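Side-chain contacts in L-lactate dehydrogenase (Trichomonas vaginalis, PDB 4UUL), which probably interconverts 2-oxo acids and L-2-hydroxy acids, pyruvate and L-lactate or oxaloacetate and L-malate, with NAD as cofactor: residues B[16-21]-B[53-58]; B[158-163]-B[244-249]. The protein carries 1 engineered substitution. All coordinates share one frame; numbering follows the deposited sequence.

Contact 1: B[16-21]-B[53-58]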
loop_
_atom_site.group_PDB
_atom_site.type_symbol
_atom_site.label_atom_id
_atom_site.label_comp_id
_atom_site.label_asym_id
_atom_site.label_seq_id
_atom_site.Cartn_x
_atom_site.Cartn_y
_atom_site.Cartn_z
ATOM N N ILE B 16 -7.753 -6.226 -0.445
ATOM C CA ILE B 16 -7.932 -4.871 -0.906
ATOM C C ILE B 16 -8.118 -3.951 0.307
ATOM O O ILE B 16 -7.471 -2.889 0.427
ATOM C CB ILE B 16 -9.074 -4.767 -1.907
ATOM C CG1 ILE B 16 -8.662 -5.458 -3.227
ATOM C CG2 ILE B 16 -9.441 -3.330 -2.110
ATOM C CD1 ILE B 16 -9.811 -5.655 -4.226
ATOM N N GLY B 17 -8.972 -4.345 1.236
ATOM C CA GLY B 17 -9.208 -3.503 2.382
ATOM C C GLY B 17 -7.967 -3.200 3.196
ATOM O O GLY B 17 -7.782 -2.095 3.725
ATOM N N TYR B 18 -7.149 -4.226 3.326
ATOM C CA TYR B 18 -5.899 -4.133 4.084
ATOM C C TYR B 18 -5.035 -3.017 3.474
ATOM O O TYR B 18 -4.494 -2.142 4.191
ATOM C CB TYR B 18 -5.185 -5.460 4.013
ATOM C CG TYR B 18 -3.876 -5.565 4.765
ATOM C CD1 TYR B 18 -3.838 -5.639 6.146
ATOM C CD2 TYR B 18 -2.703 -5.657 4.105
ATOM C CE1 TYR B 18 -2.642 -5.779 6.849
ATOM C CE2 TYR B 18 -1.521 -5.823 4.770
ATOM C CZ TYR B 18 -1.493 -5.880 6.132
ATOM O OH TYR B 18 -0.297 -6.094 6.731
ATOM N N ILE B 19 -4.818 -3.077 2.163
ATOM C CA ILE B 19 -3.940 -2.127 1.511
ATOM C C ILE B 19 -4.602 -0.729 1.458
ATOM O O ILE B 19 -3.954 0.295 1.658
ATOM C CB ILE B 19 -3.480 -2.608 0.099
ATOM C CG1 ILE B 19 -2.778 -3.953 0.195
ATOM C CG2 ILE B 19 -2.634 -1.566 -0.576
ATOM C CD1 ILE B 19 -2.522 -4.631 -1.104
ATOM N N LEU B 20 -5.860 -0.721 1.031
ATOM C CA LEU B 20 -6.580 0.527 0.902
ATOM C C LEU B 20 -6.634 1.336 2.191
ATOM O O LEU B 20 -6.452 2.551 2.185
ATOM C CB LEU B 20 -7.975 0.192 0.390
ATOM C CG LEU B 20 -8.941 1.269 0.045
ATOM C CD1 LEU B 20 -8.390 2.194 -1.058
ATOM C CD2 LEU B 20 -10.293 0.622 -0.381
ATOM N N SER B 21 -6.937 0.665 3.278
ATOM C CA SER B 21 -6.990 1.355 4.554
ATOM C C SER B 21 -5.664 1.993 4.912
ATOM O O SER B 21 -5.643 3.143 5.314
ATOM C CB SER B 21 -7.463 0.426 5.672
ATOM O OG SER B 21 -6.581 -0.674 5.847
ATOM N N THR B 53 -6.628 -3.420 12.160
ATOM C CA THR B 53 -6.617 -2.210 12.959
ATOM C C THR B 53 -5.377 -2.121 13.826
ATOM O O THR B 53 -4.870 -1.021 14.077
ATOM C CB THR B 53 -7.882 -1.987 13.776
ATOM O OG1 THR B 53 -8.010 -2.990 14.766
ATOM C CG2 THR B 53 -9.106 -1.978 12.867
ATOM N N MET B 54 -4.867 -3.262 14.276
ATOM C CA MET B 54 -3.647 -3.230 15.079
ATOM C C MET B 54 -2.480 -2.717 14.212
ATOM O O MET B 54 -1.610 -1.961 14.700
ATOM C CB MET B 54 -3.361 -4.614 15.550
ATOM C CG MET B 54 -4.243 -5.076 16.676
ATOM S SD MET B 54 -4.073 -6.865 17.044
ATOM C CE MET B 54 -2.680 -6.869 18.138
ATOM N N GLU B 55 -2.394 -3.143 12.956
ATOM C CA GLU B 55 -1.360 -2.612 12.077
ATOM C C GLU B 55 -1.553 -1.164 11.762
ATOM O O GLU B 55 -0.548 -0.408 11.729
ATOM C CB GLU B 55 -1.164 -3.442 10.821
ATOM C CG GLU B 55 -0.508 -4.770 11.116
ATOM C CD GLU B 55 0.086 -5.366 9.874
ATOM O OE1 GLU B 55 1.135 -4.851 9.398
ATOM O OE2 GLU B 55 -0.511 -6.323 9.316
ATOM N N LEU B 56 -2.797 -0.729 11.581
ATOM C CA LEU B 56 -3.018 0.705 11.390
ATOM C C LEU B 56 -2.497 1.488 12.582
ATOM O O LEU B 56 -1.786 2.481 12.424
ATOM C CB LEU B 56 -4.488 1.009 11.174
ATOM C CG LEU B 56 -5.156 0.503 9.917
ATOM C CD1 LEU B 56 -6.667 0.771 9.985
ATOM C CD2 LEU B 56 -4.604 1.219 8.698
ATOM N N GLU B 57 -2.848 1.026 13.789
ATOM C CA GLU B 57 -2.336 1.647 15.011
ATOM C C GLU B 57 -0.822 1.739 15.025
ATOM O O GLU B 57 -0.251 2.785 15.353
ATOM C CB GLU B 57 -2.850 0.876 16.237
ATOM C CG GLU B 57 -4.310 1.064 16.444
ATOM C CD GLU B 57 -4.909 0.178 17.539
ATOM O OE1 GLU B 57 -4.273 -0.807 17.939
ATOM O OE2 GLU B 57 -5.998 0.524 18.043
ATOM N N ASP B 58 -0.191 0.644 14.645
ATOM C CA ASP B 58 1.252 0.500 14.714
ATOM C C ASP B 58 2.006 1.270 13.612
ATOM O O ASP B 58 3.255 1.264 13.577
ATOM C CB ASP B 58 1.626 -0.974 14.561
ATOM C CG ASP B 58 1.288 -1.794 15.786
ATOM O OD1 ASP B 58 0.831 -1.200 16.804
ATOM O OD2 ASP B 58 1.541 -3.025 15.771
#

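Contact 2: B[158-163]-B[244-249]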
loop_
_atom_site.group_PDB
_atom_site.type_symbol
_atom_site.label_atom_id
_atom_site.label_comp_id
_atom_site.label_asym_id
_atom_site.label_seq_id
_atom_site.Cartn_x
_atom_site.Cartn_y
_atom_site.Cartn_z
ATOM N N ASP B 158 -8.971 -1.368 -15.588
ATOM C CA ASP B 158 -8.882 -1.762 -16.979
ATOM C C ASP B 158 -8.207 -0.704 -17.847
ATOM O O ASP B 158 -7.416 -1.026 -18.746
ATOM C CB ASP B 158 -10.271 -2.049 -17.509
ATOM C CG ASP B 158 -11.022 -2.934 -16.585
ATOM O OD1 ASP B 158 -11.630 -2.442 -15.560
ATOM O OD2 ASP B 158 -11.007 -4.134 -16.915
ATOM N N GLN B 159 -8.473 0.564 -17.546
ATOM C CA GLN B 159 -7.784 1.622 -18.255
ATOM C C GLN B 159 -6.273 1.551 -18.028
ATOM O O GLN B 159 -5.492 1.657 -18.967
ATOM C CB GLN B 159 -8.320 3.013 -17.865
ATOM C CG GLN B 159 -7.552 4.101 -18.566
ATOM C CD GLN B 159 -8.125 5.487 -18.385
ATOM O OE1 GLN B 159 -9.309 5.680 -18.654
ATOM N NE2 GLN B 159 -7.307 6.462 -18.069
ATOM N N ASN B 160 -5.856 1.393 -16.782
ATOM C CA ASN B 160 -4.443 1.311 -16.443
ATOM C C ASN B 160 -3.799 0.119 -17.134
ATOM O O ASN B 160 -2.678 0.245 -17.665
ATOM C CB ASN B 160 -4.222 1.309 -14.926
ATOM C CG ASN B 160 -4.469 2.662 -14.320
ATOM O OD1 ASN B 160 -4.344 3.695 -14.979
ATOM N ND2 ASN B 160 -4.766 2.673 -13.044
ATOM N N ARG B 161 -4.473 -1.027 -17.128
ATOM C CA ARG B 161 -3.970 -2.187 -17.835
ATOM C C ARG B 161 -3.746 -1.870 -19.300
ATOM O O ARG B 161 -2.745 -2.287 -19.910
ATOM C CB ARG B 161 -4.901 -3.381 -17.733
ATOM C CG ARG B 161 -4.880 -4.040 -16.402
ATOM C CD ARG B 161 -5.958 -5.052 -16.248
ATOM N NE ARG B 161 -5.838 -5.818 -15.023
ATOM C CZ ARG B 161 -6.811 -6.501 -14.465
ATOM N NH1 ARG B 161 -8.055 -6.440 -14.992
ATOM N NH2 ARG B 161 -6.539 -7.158 -13.371
ATOM N N ALA B 162 -4.726 -1.200 -19.905
ATOM C CA ALA B 162 -4.653 -0.900 -21.327
ATOM C C ALA B 162 -3.533 0.060 -21.652
ATOM O O ALA B 162 -2.812 -0.119 -22.644
ATOM C CB ALA B 162 -5.984 -0.333 -21.800
ATOM N N TYR B 163 -3.328 1.058 -20.789
ATOM C CA TYR B 163 -2.217 1.976 -21.020
ATOM C C TYR B 163 -0.863 1.279 -20.981
ATOM O O TYR B 163 -0.016 1.532 -21.840
ATOM C CB TYR B 163 -2.223 3.134 -19.999
ATOM C CG TYR B 163 -2.941 4.385 -20.479
ATOM C CD1 TYR B 163 -2.276 5.379 -21.177
ATOM C CD2 TYR B 163 -4.302 4.575 -20.234
ATOM C CE1 TYR B 163 -2.945 6.506 -21.616
ATOM C CE2 TYR B 163 -4.989 5.698 -20.656
ATOM C CZ TYR B 163 -4.285 6.675 -21.347
ATOM O OH TYR B 163 -4.925 7.805 -21.792
ATOM N N PRO B 244 -6.088 -3.111 -8.142
ATOM C CA PRO B 244 -7.416 -2.463 -8.000
ATOM C C PRO B 244 -7.410 -1.398 -6.924
ATOM O O PRO B 244 -8.124 -0.411 -7.061
ATOM C CB PRO B 244 -8.359 -3.622 -7.681
ATOM C CG PRO B 244 -7.490 -4.746 -7.234
ATOM C CD PRO B 244 -6.180 -4.570 -7.965
ATOM N N THR B 245 -6.600 -1.561 -5.878
ATOM C CA THR B 245 -6.547 -0.550 -4.835
ATOM C C THR B 245 -5.996 0.757 -5.398
ATOM O O THR B 245 -6.520 1.843 -5.138
ATOM C CB THR B 245 -5.694 -1.022 -3.653
ATOM O OG1 THR B 245 -6.292 -2.163 -3.021
ATOM C CG2 THR B 245 -5.566 0.062 -2.618
ATOM N N LYS B 246 -4.917 0.664 -6.183
ATOM C CA LYS B 246 -4.290 1.820 -6.812
ATOM C C LYS B 246 -5.347 2.550 -7.661
ATOM O O LYS B 246 -5.489 3.762 -7.614
ATOM C CB LYS B 246 -3.080 1.386 -7.611
ATOM C CG LYS B 246 -2.265 2.524 -8.240
ATOM C CD LYS B 246 -2.757 3.035 -9.562
ATOM C CE LYS B 246 -1.875 4.190 -10.042
ATOM N NZ LYS B 246 -2.256 4.649 -11.396
ATOM N N ALA B 247 -6.071 1.805 -8.498
ATOM C CA ALA B 247 -7.094 2.384 -9.348
ATOM C C ALA B 247 -8.232 3.012 -8.529
ATOM O O ALA B 247 -8.751 4.053 -8.900
ATOM C CB ALA B 247 -7.666 1.306 -10.270
ATOM N N ALA B 248 -8.635 2.351 -7.439
ATOM C CA ALA B 248 -9.696 2.856 -6.594
ATOM C C ALA B 248 -9.366 4.200 -5.968
ATOM O O ALA B 248 -10.180 5.133 -5.966
ATOM C CB ALA B 248 -10.095 1.853 -5.552
ATOM N N ILE B 249 -8.202 4.287 -5.371
ATOM C CA ILE B 249 -7.737 5.550 -4.806
ATOM C C ILE B 249 -7.649 6.613 -5.872
ATOM O O ILE B 249 -8.114 7.734 -5.668
ATOM C CB ILE B 249 -6.405 5.378 -4.067
ATOM C CG1 ILE B 249 -6.659 4.522 -2.810
ATOM C CG2 ILE B 249 -5.756 6.735 -3.695
ATOM C CD1 ILE B 249 -5.413 4.095 -2.135
#

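Contact 1: B[16-21]-B[53-58]
Y18 reaches from helix 15-25 to the carboxylate of E55 on helix 46-57. Its hydroxyl OH gives a hydrogen bond of 2.6 Å to OE2 of E55. OE2 lies at the edge of the ring, close to the ring plane. The hydroxyl comes in on the syn side of OE2, 32° out of the carboxylate plane. The two flat groups are turned 57° against each other. CG of Y18 stands anti to the backbone N (chi1 -179°), which swings the ring out of its own helix and across to E55. The E55 chain runs extended beyond CG to meet it. Both helices belong to the Rossmann-type NAD-binding domain. They pack beside strand 35-40, where S21 and L56 both touch L37. I16 binds NADH in another structure of this protein, and G17 is predicted to line the NAD site. Near L37 the contact is looser: CD2 of L56, a methyl, lies 4.0 Å from the backbone C of S21. S21 has two positions; in one, OG turns back toward the carbonyl oxygens of G17 and Y18. From the second subunit, A242 N bonds to Y18 OH and S243 OG to E55 OE1.

Contact 2: B[158-163]-B[244-249]
N160 on helix 156-170 points its amide at K246 and A247 on helix 242-257. The tighter part is N160 against K246. The K246 chain bends at chi2 (-84°) and crosses the N160 side chain at a slant. This brings CD of K246 to 4.0 Å from ND2 of N160. NZ of K246 is 3.6 Å from the same ND2. No hydrogen bond joins these two nitrogens, as both are donors. Q250, one turn further along helix 242-257, accepts from both through OE1, which probably helps to hold them close. NZ also bonds to the carbonyl O of C59 of the second subunit, its strongest polar partner. D58 of that subunit packs on N160, and its F61 on K246. A247 makes the looser part: its CB is 4.2 Å from ND2 of N160, although the CA atoms of N160 and A247 come nearest here, at 7.6 Å. N160 and A247 are buried; K246 is partly exposed. Close to N160, D158 bonds through OD1 to NE2 of H186, the predicted proton acceptor. D158 comes from helix 156-170 and H186 from beyond strand 177-183. Such an aspartate-histidine pair is typical of the catalytic site of lactate/malate dehydrogenases.

Overall arrangement
Contact 1 lies in the NAD-binding domain and contact 2 in the C-terminal domain, with centres about 21 Å apart. They meet directly where helix 15-25 packs on helix 242-257. CD1 of L20 is 3.4 Å from CG1 of I249, and CG2 of I16 is 3.5 Å from OG1 of T245. I16 thus has a place in the domain junction as well as in the NADH site known for this protein. Elsewhere on helix 242-257, A247 lies about 4 Å, side chain to side chain, from L154, another NADH-binding residue. The dimer also joins the two regions: across the subunit interface, D58 OD2 forms a salt bridge with R161 NE of the second subunit.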